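Local coordinates for inositol monophosphatase family protein (Staphylococcus aureus subsp. aureus MSSA476, PDB 4I3Y) that probably hydrolyses inositol monophosphates to free inositol and phosphate, a magnesium-dependent reaction that lithium inhibits, at residues D9-L12 with Q13-D16; L48-N51 with V52-Q55; T99-L102 with V103-E107; M230-L233 with D234-I238; I247-K251 with A252-T256. All blocks are in the same frame, centred on the assembly; numbering follows the deposited sequence.

Interaction 1: D9-L12 with Q13-D16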
loop_
_atom_site.group_PDB
_atom_site.type_symbol
_atom_site.label_atom_id
_atom_site.label_comp_id
_atom_site.label_asym_id
_atom_site.label_seq_id
_atom_site.Cartn_x
_atom_site.Cartn_y
_atom_site.Cartn_z
ATOM N N ASP A 9 24.430 -18.899 27.881
ATOM C CA ASP A 9 24.990 -17.666 27.265
ATOM C C ASP A 9 25.091 -17.844 25.750
ATOM O O ASP A 9 25.925 -18.601 25.254
ATOM C CB ASP A 9 26.408 -17.306 27.720
ATOM C CG ASP A 9 26.515 -16.719 29.147
ATOM O OD1 ASP A 9 25.485 -16.387 29.804
ATOM O OD2 ASP A 9 27.700 -16.605 29.593
ATOM N N LYS A 10 24.284 -17.094 25.023
ATOM C CA LYS A 10 24.222 -17.179 23.566
ATOM C C LYS A 10 24.760 -15.950 22.856
ATOM O O LYS A 10 24.726 -14.823 23.391
ATOM C CB LYS A 10 22.788 -17.398 23.140
ATOM C CG LYS A 10 22.215 -18.663 23.701
ATOM C CD LYS A 10 20.694 -18.560 23.583
ATOM C CE LYS A 10 20.021 -19.703 24.308
ATOM N NZ LYS A 10 20.727 -20.939 23.865
ATOM N N THR A 11 25.245 -16.149 21.633
ATOM C CA THR A 11 25.620 -15.027 20.841
ATOM C C THR A 11 24.357 -14.286 20.304
ATOM O O THR A 11 23.273 -14.861 20.235
ATOM C CB THR A 11 26.525 -15.470 19.674
ATOM O OG1 THR A 11 25.748 -16.117 18.652
ATOM C CG2 THR A 11 27.821 -16.308 20.158
ATOM N N LEU A 12 24.495 -13.051 19.868
ATOM C CA LEU A 12 23.354 -12.430 19.146
ATOM C C LEU A 12 22.918 -13.266 17.938
ATOM O O LEU A 12 21.730 -13.411 17.674
ATOM C CB LEU A 12 23.669 -10.978 18.707
ATOM C CG LEU A 12 23.257 -9.917 19.737
ATOM C CD1 LEU A 12 23.229 -8.582 19.038
ATOM C CD2 LEU A 12 21.927 -10.145 20.452
ATOM N N GLN A 13 23.888 -13.810 17.195
ATOM C CA GLN A 13 23.522 -14.614 16.028
ATOM C C GLN A 13 22.804 -15.859 16.388
ATOM O O GLN A 13 21.839 -16.258 15.671
ATOM C CB GLN A 13 24.664 -14.813 14.966
ATOM C CG GLN A 13 26.045 -14.294 15.297
ATOM C CD GLN A 13 26.196 -12.802 15.640
ATOM O OE1 GLN A 13 25.776 -11.880 14.896
ATOM N NE2 GLN A 13 26.857 -12.566 16.752
ATOM N N GLN A 14 23.169 -16.469 17.519
ATOM C CA GLN A 14 22.348 -17.615 17.977
ATOM C C GLN A 14 20.942 -17.212 18.376
ATOM O O GLN A 14 19.957 -17.930 18.145
ATOM C CB GLN A 14 22.979 -18.314 19.172
ATOM C CG GLN A 14 24.298 -18.979 18.812
ATOM C CD GLN A 14 24.966 -19.570 20.042
ATOM O OE1 GLN A 14 25.335 -20.748 20.029
ATOM N NE2 GLN A 14 25.125 -18.780 21.092
ATOM N N ILE A 15 20.835 -16.066 19.005
ATOM C CA ILE A 15 19.480 -15.620 19.310
ATOM C C ILE A 15 18.750 -15.325 17.970
ATOM O O ILE A 15 17.608 -15.762 17.756
ATOM C CB ILE A 15 19.472 -14.406 20.252
ATOM C CG1 ILE A 15 20.327 -14.691 21.550
ATOM C CG2 ILE A 15 18.020 -14.004 20.495
ATOM C CD1 ILE A 15 20.586 -13.468 22.460
ATOM N N ASP A 16 19.410 -14.578 17.092
ATOM C CA ASP A 16 18.760 -14.257 15.797
ATOM C C ASP A 16 18.285 -15.510 15.071
ATOM O O ASP A 16 17.144 -15.552 14.527
ATOM C CB ASP A 16 19.680 -13.430 14.905
ATOM C CG ASP A 16 19.009 -13.012 13.630
ATOM O OD1 ASP A 16 17.946 -12.335 13.667
ATOM O OD2 ASP A 16 19.552 -13.369 12.582
#
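D16 N and L12 O make the shortest sound bond here, 2.7 Å long. One residue back, I15 N donates to T11 O at 3.0 Å, so the first turn of the helix is already wound by these two bonds. T11 sits just before that turn. Its hydroxyl, OG1, takes the N-H of Q14 at 2.8 Å, with an N-H...O angle of 159°. With chi1 at 75°, OG1 lies between the threonine's own N and carbonyl carbon and is thereby turned back over the opening of the helix, while CG2 stays beside the backbone N. This is a classic threonine N-cap at the start of helix 12-35: a side-chain oxygen serves an N-H of the first turn, which lacks the usual helical carbonyl partner. The aliphatic part of Q14 lies across the cap roughly at right angles to T11, and its CG comes within 3.2 Å of T11 OG1. On the inner side I15 closes over the turn, with CG1 3.2 Å from T11 O and 4.0 Å from K10 CB. Its far methyl, CD1, meets L12 CD2 at 4.1 Å, the two branches approaching at a slant. Both residues continue into packing on strand 120-128, L12 against M122 and L123 and I15 against L123, with F68 also touching I15. D16 turns its carboxylate away from the cap, where OD2 forms a salt bridge with K136 and OD1 a hydrogen bond with Y125, while K10 packs on F68 and its end leads away from the turn.

Interaction 2: L48-N51 with V52-Q55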
loop_
_atom_site.group_PDB
_atom_site.type_symbol
_atom_site.label_atom_id
_atom_site.label_comp_id
_atom_site.label_asym_id
_atom_site.label_seq_id
_atom_site.Cartn_x
_atom_site.Cartn_y
_atom_site.Cartn_z
ATOM N N LEU A 48 -9.637 -3.210 16.800
ATOM C CA LEU A 48 -9.863 -4.675 16.626
ATOM C C LEU A 48 -8.746 -5.582 17.197
ATOM O O LEU A 48 -7.587 -5.183 17.246
ATOM C CB LEU A 48 -10.009 -4.973 15.142
ATOM C CG LEU A 48 -11.391 -4.962 14.522
ATOM C CD1 LEU A 48 -12.333 -4.020 15.219
ATOM C CD2 LEU A 48 -11.378 -4.778 13.004
ATOM N N VAL A 49 -9.112 -6.804 17.582
ATOM C CA VAL A 49 -8.151 -7.860 17.948
ATOM C C VAL A 49 -8.724 -9.189 17.486
ATOM O O VAL A 49 -9.944 -9.389 17.538
ATOM C CB VAL A 49 -7.736 -7.881 19.477
ATOM C CG1 VAL A 49 -8.924 -8.081 20.441
ATOM C CG2 VAL A 49 -6.724 -8.991 19.730
ATOM N N THR A 50 -7.880 -10.048 16.922
ATOM C CA THR A 50 -8.412 -11.331 16.465
ATOM C C THR A 50 -7.704 -12.493 17.157
ATOM O O THR A 50 -6.770 -12.299 17.932
ATOM C CB THR A 50 -8.225 -11.516 14.946
ATOM O OG1 THR A 50 -6.832 -11.710 14.651
ATOM C CG2 THR A 50 -8.810 -10.280 14.167
ATOM N N ASN A 51 -8.166 -13.690 16.841
ATOM C CA ASN A 51 -7.564 -14.911 17.297
ATOM C C ASN A 51 -6.177 -15.034 16.711
ATOM O O ASN A 51 -5.314 -15.661 17.320
ATOM C CB ASN A 51 -8.413 -16.078 16.834
ATOM C CG ASN A 51 -8.379 -16.233 15.335
ATOM O OD1 ASN A 51 -7.874 -17.244 14.823
ATOM N ND2 ASN A 51 -8.891 -15.239 14.608
ATOM N N VAL A 52 -5.943 -14.417 15.542
ATOM C CA VAL A 52 -4.603 -14.424 14.960
ATOM C C VAL A 52 -3.634 -13.635 15.872
ATOM O O VAL A 52 -2.543 -14.137 16.241
ATOM C CB VAL A 52 -4.584 -13.860 13.530
ATOM C CG1 VAL A 52 -3.156 -13.815 12.963
ATOM C CG2 VAL A 52 -5.565 -14.608 12.604
ATOM N N ASP A 53 -3.999 -12.391 16.204
ATOM C CA ASP A 53 -3.193 -11.600 17.140
ATOM C C ASP A 53 -2.934 -12.423 18.423
ATOM O O ASP A 53 -1.794 -12.548 18.858
ATOM C CB ASP A 53 -3.903 -10.284 17.578
ATOM C CG ASP A 53 -4.404 -9.426 16.418
ATOM O OD1 ASP A 53 -5.351 -9.865 15.678
ATOM O OD2 ASP A 53 -3.842 -8.289 16.266
ATOM N N LYS A 54 -4.008 -12.909 19.059
ATOM C CA LYS A 54 -3.923 -13.613 20.369
ATOM C C LYS A 54 -3.086 -14.900 20.367
ATOM O O LYS A 54 -2.176 -15.057 21.217
ATOM C CB LYS A 54 -5.308 -13.892 20.895
ATOM C CG LYS A 54 -6.126 -12.622 21.170
ATOM C CD LYS A 54 -7.415 -13.014 21.897
ATOM C CE LYS A 54 -8.023 -11.889 22.698
ATOM N NZ LYS A 54 -9.122 -11.289 21.883
ATOM N N GLN A 55 -3.299 -15.762 19.372
ATOM C CA GLN A 55 -2.440 -16.963 19.206
ATOM C C GLN A 55 -0.946 -16.710 18.927
ATOM O O GLN A 55 -0.059 -17.337 19.554
ATOM C CB GLN A 55 -2.975 -17.862 18.107
ATOM C CG GLN A 55 -4.233 -18.609 18.502
ATOM C CD GLN A 55 -3.980 -19.508 19.715
ATOM O OE1 GLN A 55 -4.576 -19.309 20.783
ATOM N NE2 GLN A 55 -3.041 -20.452 19.574
#
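T50 holds OG1 between its own N and carbonyl carbon (chi1 70°), and D53 swings CG to the side of its backbone N (chi1 -52°); together these rotations bring the hydroxyl up to one carboxylate oxygen across the first turn of helix 51-67. D53 OD1 takes two bonds from the same threonine. T50 OG1 donates to it at 2.6 Å, nearly in line with the C-O bond, while T50 N reaches it at 2.8 Å from well above the carboxylate plane. T50 OG1 in turn receives a weak bond from V52 N at 3.0 Å. With T50 as N-cap and D53 answering its backbone N-H, the pair forms a capping box where strand 48-50 runs straight into the helix. The main chain follows on, K54 N bonding T50 O and Q55 N bonding N51 O. Alongside the box, V49 CG2 rests on D53 CB at 3.8 Å. V49 CG1 lies 3.5 Å from K54 NZ, where the lysine chain crosses the valine at about a right angle. L102 and V103 of helix 99-105 pack on T50. A magnesium ion and the phosphate each lie about 4 Å from the D53 side chain. Two donors on OD1 should restrain rotation of the carboxylate, and so the cap probably helps to direct OD2, which hydrogen-bonds T99 OG1 beside the metal and phosphate site.

Interaction 3: T99-L102 with V103-E107. With PO4 (phosphate ion), chain C.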
loop_
_atom_site.group_PDB
_atom_site.type_symbol
_atom_site.label_atom_id
_atom_site.label_comp_id
_atom_site.label_asym_id
_atom_site.label_seq_id
_atom_site.Cartn_x
_atom_site.Cartn_y
_atom_site.Cartn_z
ATOM N N THR A 99 -3.805 -4.827 12.423
ATOM C CA THR A 99 -4.974 -5.701 12.588
ATOM C C THR A 99 -6.144 -5.300 11.678
ATOM O O THR A 99 -6.832 -6.162 11.141
ATOM C CB THR A 99 -5.406 -5.753 14.080
ATOM O OG1 THR A 99 -4.240 -6.056 14.871
ATOM C CG2 THR A 99 -6.407 -6.838 14.311
ATOM N N ALA A 100 -6.375 -3.982 11.490
ATOM C CA ALA A 100 -7.490 -3.549 10.639
ATOM C C ALA A 100 -7.253 -4.063 9.223
ATOM O O ALA A 100 -8.143 -4.607 8.623
ATOM C CB ALA A 100 -7.686 -2.003 10.675
ATOM N N ASN A 101 -6.015 -3.936 8.714
ATOM C CA ASN A 101 -5.687 -4.438 7.381
ATOM C C ASN A 101 -5.774 -5.948 7.339
ATOM O O ASN A 101 -6.219 -6.508 6.341
ATOM C CB ASN A 101 -4.257 -4.036 6.978
ATOM C CG ASN A 101 -4.153 -2.602 6.586
ATOM O OD1 ASN A 101 -5.169 -1.929 6.336
ATOM N ND2 ASN A 101 -2.938 -2.095 6.559
ATOM N N LEU A 102 -5.309 -6.632 8.380
ATOM C CA LEU A 102 -5.556 -8.111 8.434
ATOM C C LEU A 102 -7.018 -8.485 8.238
ATOM O O LEU A 102 -7.341 -9.366 7.415
ATOM C CB LEU A 102 -5.021 -8.702 9.771
ATOM C CG LEU A 102 -5.448 -10.142 10.105
ATOM C CD1 LEU A 102 -4.977 -11.068 9.028
ATOM C CD2 LEU A 102 -5.013 -10.630 11.472
ATOM N N VAL A 103 -7.919 -7.815 8.978
ATOM C CA VAL A 103 -9.338 -8.154 8.992
ATOM C C VAL A 103 -9.971 -7.773 7.671
ATOM O O VAL A 103 -10.686 -8.584 7.064
ATOM C CB VAL A 103 -10.087 -7.447 10.196
ATOM C CG1 VAL A 103 -11.606 -7.539 10.080
ATOM C CG2 VAL A 103 -9.660 -8.023 11.537
ATOM N N LYS A 104 -9.765 -6.515 7.245
ATOM C CA LYS A 104 -10.391 -6.015 5.999
ATOM C C LYS A 104 -9.720 -6.528 4.721
ATOM O O LYS A 104 -10.366 -6.635 3.681
ATOM C CB LYS A 104 -10.441 -4.470 5.981
ATOM C CG LYS A 104 -11.234 -3.857 7.129
ATOM C CD LYS A 104 -12.712 -4.276 7.108
ATOM C CE LYS A 104 -13.404 -3.955 8.459
ATOM N NZ LYS A 104 -14.886 -4.163 8.369
ATOM N N GLN A 105 -8.418 -6.818 4.757
ATOM C CA GLN A 105 -7.750 -7.051 3.503
ATOM C C GLN A 105 -6.951 -8.333 3.433
ATOM O O GLN A 105 -6.545 -8.760 2.312
ATOM C CB GLN A 105 -6.801 -5.887 3.179
ATOM C CG GLN A 105 -7.405 -4.451 3.225
ATOM C CD GLN A 105 -6.403 -3.477 2.573
ATOM O OE1 GLN A 105 -5.767 -2.620 3.255
ATOM N NE2 GLN A 105 -6.178 -3.670 1.278
ATOM N N GLN A 106 -6.618 -8.899 4.593
ATOM C CA GLN A 106 -5.635 -9.997 4.649
ATOM C C GLN A 106 -4.341 -9.662 3.924
ATOM O O GLN A 106 -3.703 -10.525 3.338
ATOM C CB GLN A 106 -6.222 -11.306 4.123
ATOM C CG GLN A 106 -7.151 -11.914 5.133
ATOM C CD GLN A 106 -8.462 -12.251 4.545
ATOM O OE1 GLN A 106 -8.981 -11.517 3.666
ATOM N NE2 GLN A 106 -9.050 -13.360 5.024
ATOM N N GLU A 107 -3.912 -8.414 4.036
ATOM C CA GLU A 107 -2.727 -7.991 3.360
ATOM C C GLU A 107 -2.267 -6.757 4.097
ATOM O O GLU A 107 -3.061 -6.138 4.806
ATOM C CB GLU A 107 -3.015 -7.626 1.896
ATOM C CG GLU A 107 -1.739 -7.424 1.111
ATOM C CD GLU A 107 -1.956 -7.342 -0.391
ATOM O OE1 GLU A 107 -3.050 -7.647 -0.891
ATOM O OE2 GLU A 107 -0.988 -7.012 -1.090
HETATM P P PO4 C . -2.502 -3.113 15.970
HETATM O O1 PO4 C . -3.128 -2.075 16.910
HETATM O O2 PO4 C . -2.927 -2.887 14.496
HETATM O O3 PO4 C . -1.013 -2.927 16.131
HETATM O O4 PO4 C . -3.080 -4.505 16.387
#
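Backbone bonds from V103 N to T99 O (2.9 Å) and K104 N to A100 O (2.9 Å) carry this short helix forward, and Q105 N to N101 O and Q106 N to L102 O finish it before Q106 turns to positive phi (51°). V103 CG2 lies 3.4 Å from T99 O, over the first turn. N101 and Q105 run side by side and point the same way, yet their amide planes stand almost perpendicular, 88° apart. N101 CB also touches E107 O, at 3.3 Å, where the chain folds back past the helix end. The N101 amide is held at both ends: ND2 donates to D108 O and V188 O, and OD1 accepts from R186 of the second subunit. K104 sends its ammonium to D160 O of that second subunit and makes a cation-pi contact with F183 of that second subunit too, so this face of the helix is part of the dimer interface. At the other end T99 N donates to phosphate O2 at 3.0 Å (157° on the hydrogen), with G98 N giving the ion a further bond. The approach of T99 OG1 to phosphate O4 is very short and unsettled. G98 and T99 end the Asp-Pro-Ile-Asp-Gly-Thr sequence that marks the inositol monophosphatase family, and D94 and I96 of it bind magnesium. The ion probably came from the crystallisation liquor, but its place at the N-terminal end of a helix directly behind such a metal-binding loop is consistent with the phosphate-binding active site of this family.

Interaction 4: M230-L233 with D234-I238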
loop_
_atom_site.group_PDB
_atom_site.type_symbol
_atom_site.label_atom_id
_atom_site.label_comp_id
_atom_site.label_asym_id
_atom_site.label_seq_id
_atom_site.Cartn_x
_atom_site.Cartn_y
_atom_site.Cartn_z
ATOM N N MET A 230 14.597 9.003 13.989
ATOM C CA MET A 230 13.392 8.528 14.636
ATOM C C MET A 230 13.298 9.243 15.957
ATOM O O MET A 230 14.177 9.069 16.821
ATOM C CB MET A 230 13.411 7.030 14.828
ATOM C CG MET A 230 12.232 6.477 15.636
ATOM S SD MET A 230 12.294 4.644 15.676
ATOM C CE MET A 230 11.045 4.357 16.903
ATOM N N THR A 231 12.278 10.101 16.082
ATOM C CA THR A 231 12.180 11.042 17.212
ATOM C C THR A 231 10.712 11.258 17.626
ATOM O O THR A 231 9.746 10.834 16.950
ATOM C CB THR A 231 12.763 12.434 16.825
ATOM O OG1 THR A 231 11.913 13.083 15.855
ATOM C CG2 THR A 231 14.162 12.325 16.255
ATOM N N THR A 232 10.529 11.921 18.750
ATOM C CA THR A 232 9.211 12.401 19.107
ATOM C C THR A 232 8.937 13.596 18.144
ATOM O O THR A 232 9.824 14.062 17.409
ATOM C CB THR A 232 9.195 12.927 20.549
ATOM O OG1 THR A 232 9.944 14.136 20.566
ATOM C CG2 THR A 232 9.835 11.913 21.517
ATOM N N LEU A 233 7.713 14.089 18.128
ATOM C CA LEU A 233 7.379 15.115 17.162
ATOM C C LEU A 233 7.930 16.481 17.652
ATOM O O LEU A 233 7.840 17.508 16.950
ATOM C CB LEU A 233 5.885 15.114 16.882
ATOM C CG LEU A 233 5.327 13.821 16.285
ATOM C CD1 LEU A 233 3.808 13.906 16.152
ATOM C CD2 LEU A 233 5.918 13.482 14.929
ATOM N N ASP A 234 8.523 16.451 18.851
ATOM C CA ASP A 234 9.340 17.551 19.417
ATOM C C ASP A 234 10.813 17.421 19.097
ATOM O O ASP A 234 11.629 18.154 19.632
ATOM C CB ASP A 234 9.223 17.511 20.921
ATOM C CG ASP A 234 8.019 18.233 21.426
ATOM O OD1 ASP A 234 7.303 18.902 20.665
ATOM O OD2 ASP A 234 7.788 18.137 22.631
ATOM N N GLY A 235 11.158 16.446 18.268
ATOM C CA GLY A 235 12.551 16.109 17.976
ATOM C C GLY A 235 13.396 15.420 19.068
ATOM O O GLY A 235 14.607 15.351 18.922
ATOM N N LYS A 236 12.777 14.852 20.103
ATOM C CA LYS A 236 13.522 14.250 21.190
ATOM C C LYS A 236 13.647 12.730 21.024
ATOM O O LYS A 236 12.999 12.140 20.153
ATOM C CB LYS A 236 12.854 14.603 22.545
ATOM C CG LYS A 236 13.324 15.917 23.174
ATOM C CD LYS A 236 12.259 16.968 22.949
ATOM C CE LYS A 236 11.199 16.968 24.049
ATOM N NZ LYS A 236 11.544 17.925 25.145
ATOM N N ALA A 237 14.472 12.088 21.860
ATOM C CA ALA A 237 14.473 10.611 21.984
ATOM C C ALA A 237 13.132 10.127 22.529
ATOM O O ALA A 237 12.498 10.798 23.347
ATOM C CB ALA A 237 15.607 10.136 22.885
ATOM N N ILE A 238 12.712 8.957 22.055
ATOM C CA ILE A 238 11.506 8.306 22.506
ATOM C C ILE A 238 11.841 7.258 23.520
ATOM O O ILE A 238 12.764 6.451 23.331
ATOM C CB ILE A 238 10.792 7.581 21.318
ATOM C CG1 ILE A 238 10.557 8.567 20.159
ATOM C CG2 ILE A 238 9.521 6.887 21.781
ATOM C CD1 ILE A 238 10.462 7.917 18.800
HETATM O O HOH W 1 13.905 8.052 19.586
#
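A tight reversal follows strand 229-232: a type I beta turn from T232 to G235, with the chain then doubling back beside the strand. G235 N bonds T232 O at 2.9 Å to close the turn, and T232 N bonds K236 O at 2.8 Å one residue further on. T232 OG1 sits inside the loop and is gripped twice. K236 N reaches it at 3.0 Å with good geometry (157° on the hydrogen), and D234 N adds a weak bond. The grip follows from the torsion: chi1 of 70° tucks OG1 between the threonine's N and carbonyl carbon, facing the turn, while CG2 lies against A237 O at 3.4 Å. T231 OG1 donates to T232 O at 2.8 Å, and it and G235 N approach that oxygen from opposite faces of its plane. Further from the turn a water spans the gap, donating to M230 O and accepting from I238 N, which do not bond each other. Beside it M230 and I238 cross at about a right angle, M230 CG resting 3.9 Å from I238 CD1, and CD1 itself lies 3.5 Å from T231 O. F246 of the neighbouring strand and F220 of helix 219-225 extend that apolar contact, whereas D234 and K236 stay on the exposed side of the loop. With G235 at positive phi and the paired T232-G235 and T232-K236 bonds, this is the type I turn plus G1 bulge familiar from beta hairpins, here at the outer strand of the five-stranded sheet.

Interaction 5: I247-K251 with A252-T256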
loop_
_atom_site.group_PDB
_atom_site.type_symbol
_atom_site.label_atom_id
_atom_site.label_comp_id
_atom_site.label_asym_id
_atom_site.label_seq_id
_atom_site.Cartn_x
_atom_site.Cartn_y
_atom_site.Cartn_z
ATOM N N ILE A 247 7.950 10.268 14.655
ATOM C CA ILE A 247 8.248 10.267 13.257
ATOM C C ILE A 247 9.435 9.317 13.010
ATOM O O ILE A 247 10.363 9.270 13.798
ATOM C CB ILE A 247 8.612 11.694 12.754
ATOM C CG1 ILE A 247 9.017 11.643 11.273
ATOM C CG2 ILE A 247 9.736 12.312 13.632
ATOM C CD1 ILE A 247 9.008 13.001 10.535
ATOM N N ILE A 248 9.362 8.488 11.983
ATOM C CA ILE A 248 10.598 7.906 11.392
ATOM C C ILE A 248 10.823 8.576 10.021
ATOM O O ILE A 248 9.887 8.652 9.211
ATOM C CB ILE A 248 10.557 6.366 11.319
ATOM C CG1 ILE A 248 11.918 5.845 10.802
ATOM C CG2 ILE A 248 9.309 5.885 10.540
ATOM C CD1 ILE A 248 12.025 4.350 11.013
ATOM N N SER A 249 12.035 9.097 9.769
ATOM C CA SER A 249 12.261 9.919 8.577
ATOM C C SER A 249 13.621 9.770 7.990
ATOM O O SER A 249 14.626 9.535 8.690
ATOM C CB SER A 249 12.034 11.415 8.928
ATOM O OG SER A 249 12.562 12.273 7.930
ATOM N N ASN A 250 13.684 9.875 6.680
ATOM C CA ASN A 250 14.944 10.162 6.007
ATOM C C ASN A 250 15.652 11.393 6.678
ATOM O O ASN A 250 14.964 12.330 7.085
ATOM C CB ASN A 250 14.631 10.473 4.543
ATOM C CG ASN A 250 15.875 10.479 3.661
ATOM O OD1 ASN A 250 16.666 11.434 3.682
ATOM N ND2 ASN A 250 16.025 9.417 2.840
ATOM N N LYS A 251 17.012 11.425 6.716
ATOM C CA LYS A 251 17.724 12.543 7.365
ATOM C C LYS A 251 17.411 13.893 6.655
ATOM O O LYS A 251 17.310 14.901 7.302
ATOM C CB LYS A 251 19.222 12.316 7.351
ATOM C CG LYS A 251 19.843 12.301 5.954
ATOM C CD LYS A 251 21.238 11.658 6.024
ATOM C CE LYS A 251 21.930 11.798 4.677
ATOM N NZ LYS A 251 23.221 11.056 4.662
ATOM N N ALA A 252 17.199 13.892 5.331
ATOM C CA ALA A 252 17.095 15.148 4.623
ATOM C C ALA A 252 15.718 15.835 4.697
ATOM O O ALA A 252 15.566 16.970 4.240
ATOM C CB ALA A 252 17.572 14.988 3.186
ATOM N N CYS A 253 14.713 15.191 5.278
ATOM C CA CYS A 253 13.362 15.825 5.343
ATOM C C CYS A 253 12.776 15.836 6.769
ATOM O O CYS A 253 11.681 16.381 7.031
ATOM C CB CYS A 253 12.389 15.157 4.351
ATOM S SG CYS A 253 12.131 13.378 4.592
ATOM N N HIS A 254 13.537 15.312 7.714
ATOM C CA HIS A 254 13.070 15.212 9.109
ATOM C C HIS A 254 12.685 16.597 9.687
ATOM O O HIS A 254 11.552 16.824 10.186
ATOM C CB HIS A 254 14.174 14.546 9.921
ATOM C CG HIS A 254 13.977 14.560 11.410
ATOM N ND1 HIS A 254 13.003 13.832 12.043
ATOM C CD2 HIS A 254 14.683 15.170 12.385
ATOM C CE1 HIS A 254 13.106 13.984 13.350
ATOM N NE2 HIS A 254 14.118 14.805 13.584
ATOM N N GLU A 255 13.610 17.537 9.561
ATOM C CA GLU A 255 13.387 18.849 10.183
ATOM C C GLU A 255 12.206 19.557 9.501
ATOM O O GLU A 255 11.373 20.158 10.168
ATOM C CB GLU A 255 14.668 19.690 10.137
ATOM C CG GLU A 255 14.924 20.486 11.430
ATOM C CD GLU A 255 15.749 21.774 11.184
ATOM O OE1 GLU A 255 16.145 22.052 10.018
ATOM O OE2 GLU A 255 15.996 22.534 12.152
ATOM N N THR A 256 12.126 19.449 8.178
ATOM C CA THR A 256 11.087 20.158 7.461
ATOM C C THR A 256 9.734 19.590 7.925
ATOM O O THR A 256 8.800 20.360 8.144
ATOM C CB THR A 256 11.217 20.006 5.931
ATOM O OG1 THR A 256 12.482 20.505 5.478
ATOM C CG2 THR A 256 10.044 20.659 5.148
#
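N250 and A252 make an Asx turn where strand 246-249 gives way to helix 254-262, whose N-cap position is C253. Among the hydrogen bonds, A252 N donates to N250 OD1 at 3.0 Å and 170° on the hydrogen, arriving in the carbonyl plane on a lone pair. That amide is held from outside too: OD1 also accepts from L156 N, and ND2 donates to P154 O. N250 O collects the other donors. S249 OG gives it a bond whose modelled length is doubtfully short, while C253 N and H254 N bond it only weakly, each at 3.4 Å. Among the charged groups, the K251 side chain runs out to a salt bridge with E152. Van der Waals contacts then hold the helix start against the strand. S249 puts OG 3.4 Å from H254 CB, and N250 CB touches C253 SG at 3.8 Å. With its CG anti to the backbone N (chi1 170°), H254 lays its ring back along the strand, where S249 CB and I247 CG2 sit at the ring edge, close to its plane. T231 of the neighbouring strand in the sheet packs on the same histidine. Buried by these neighbours, H254 ND1 has no polar partner in the model; beside it, I247 CG2 approaches the ring carbon CE1 at 3.8 Å.

Overall arrangement
All five contacts lie at a helix or strand end, but their settings differ. Interactions 2 and 3 meet at the metal and phosphate site through D53 and T99; both are rich in buried polar groups, and interaction 3 also reaches the second subunit. Interactions 4 and 5 are neighbours in the five-stranded sheet, linked by T231 O to I247 N at 3.0 Å, and combine backbone turns with apolar packing. Interaction 1 stands alone, largely exposed, its centre about 29 Å or more from every other. It shares threonine N-capping with interaction 2, yet lacks that contact's carboxylate partner.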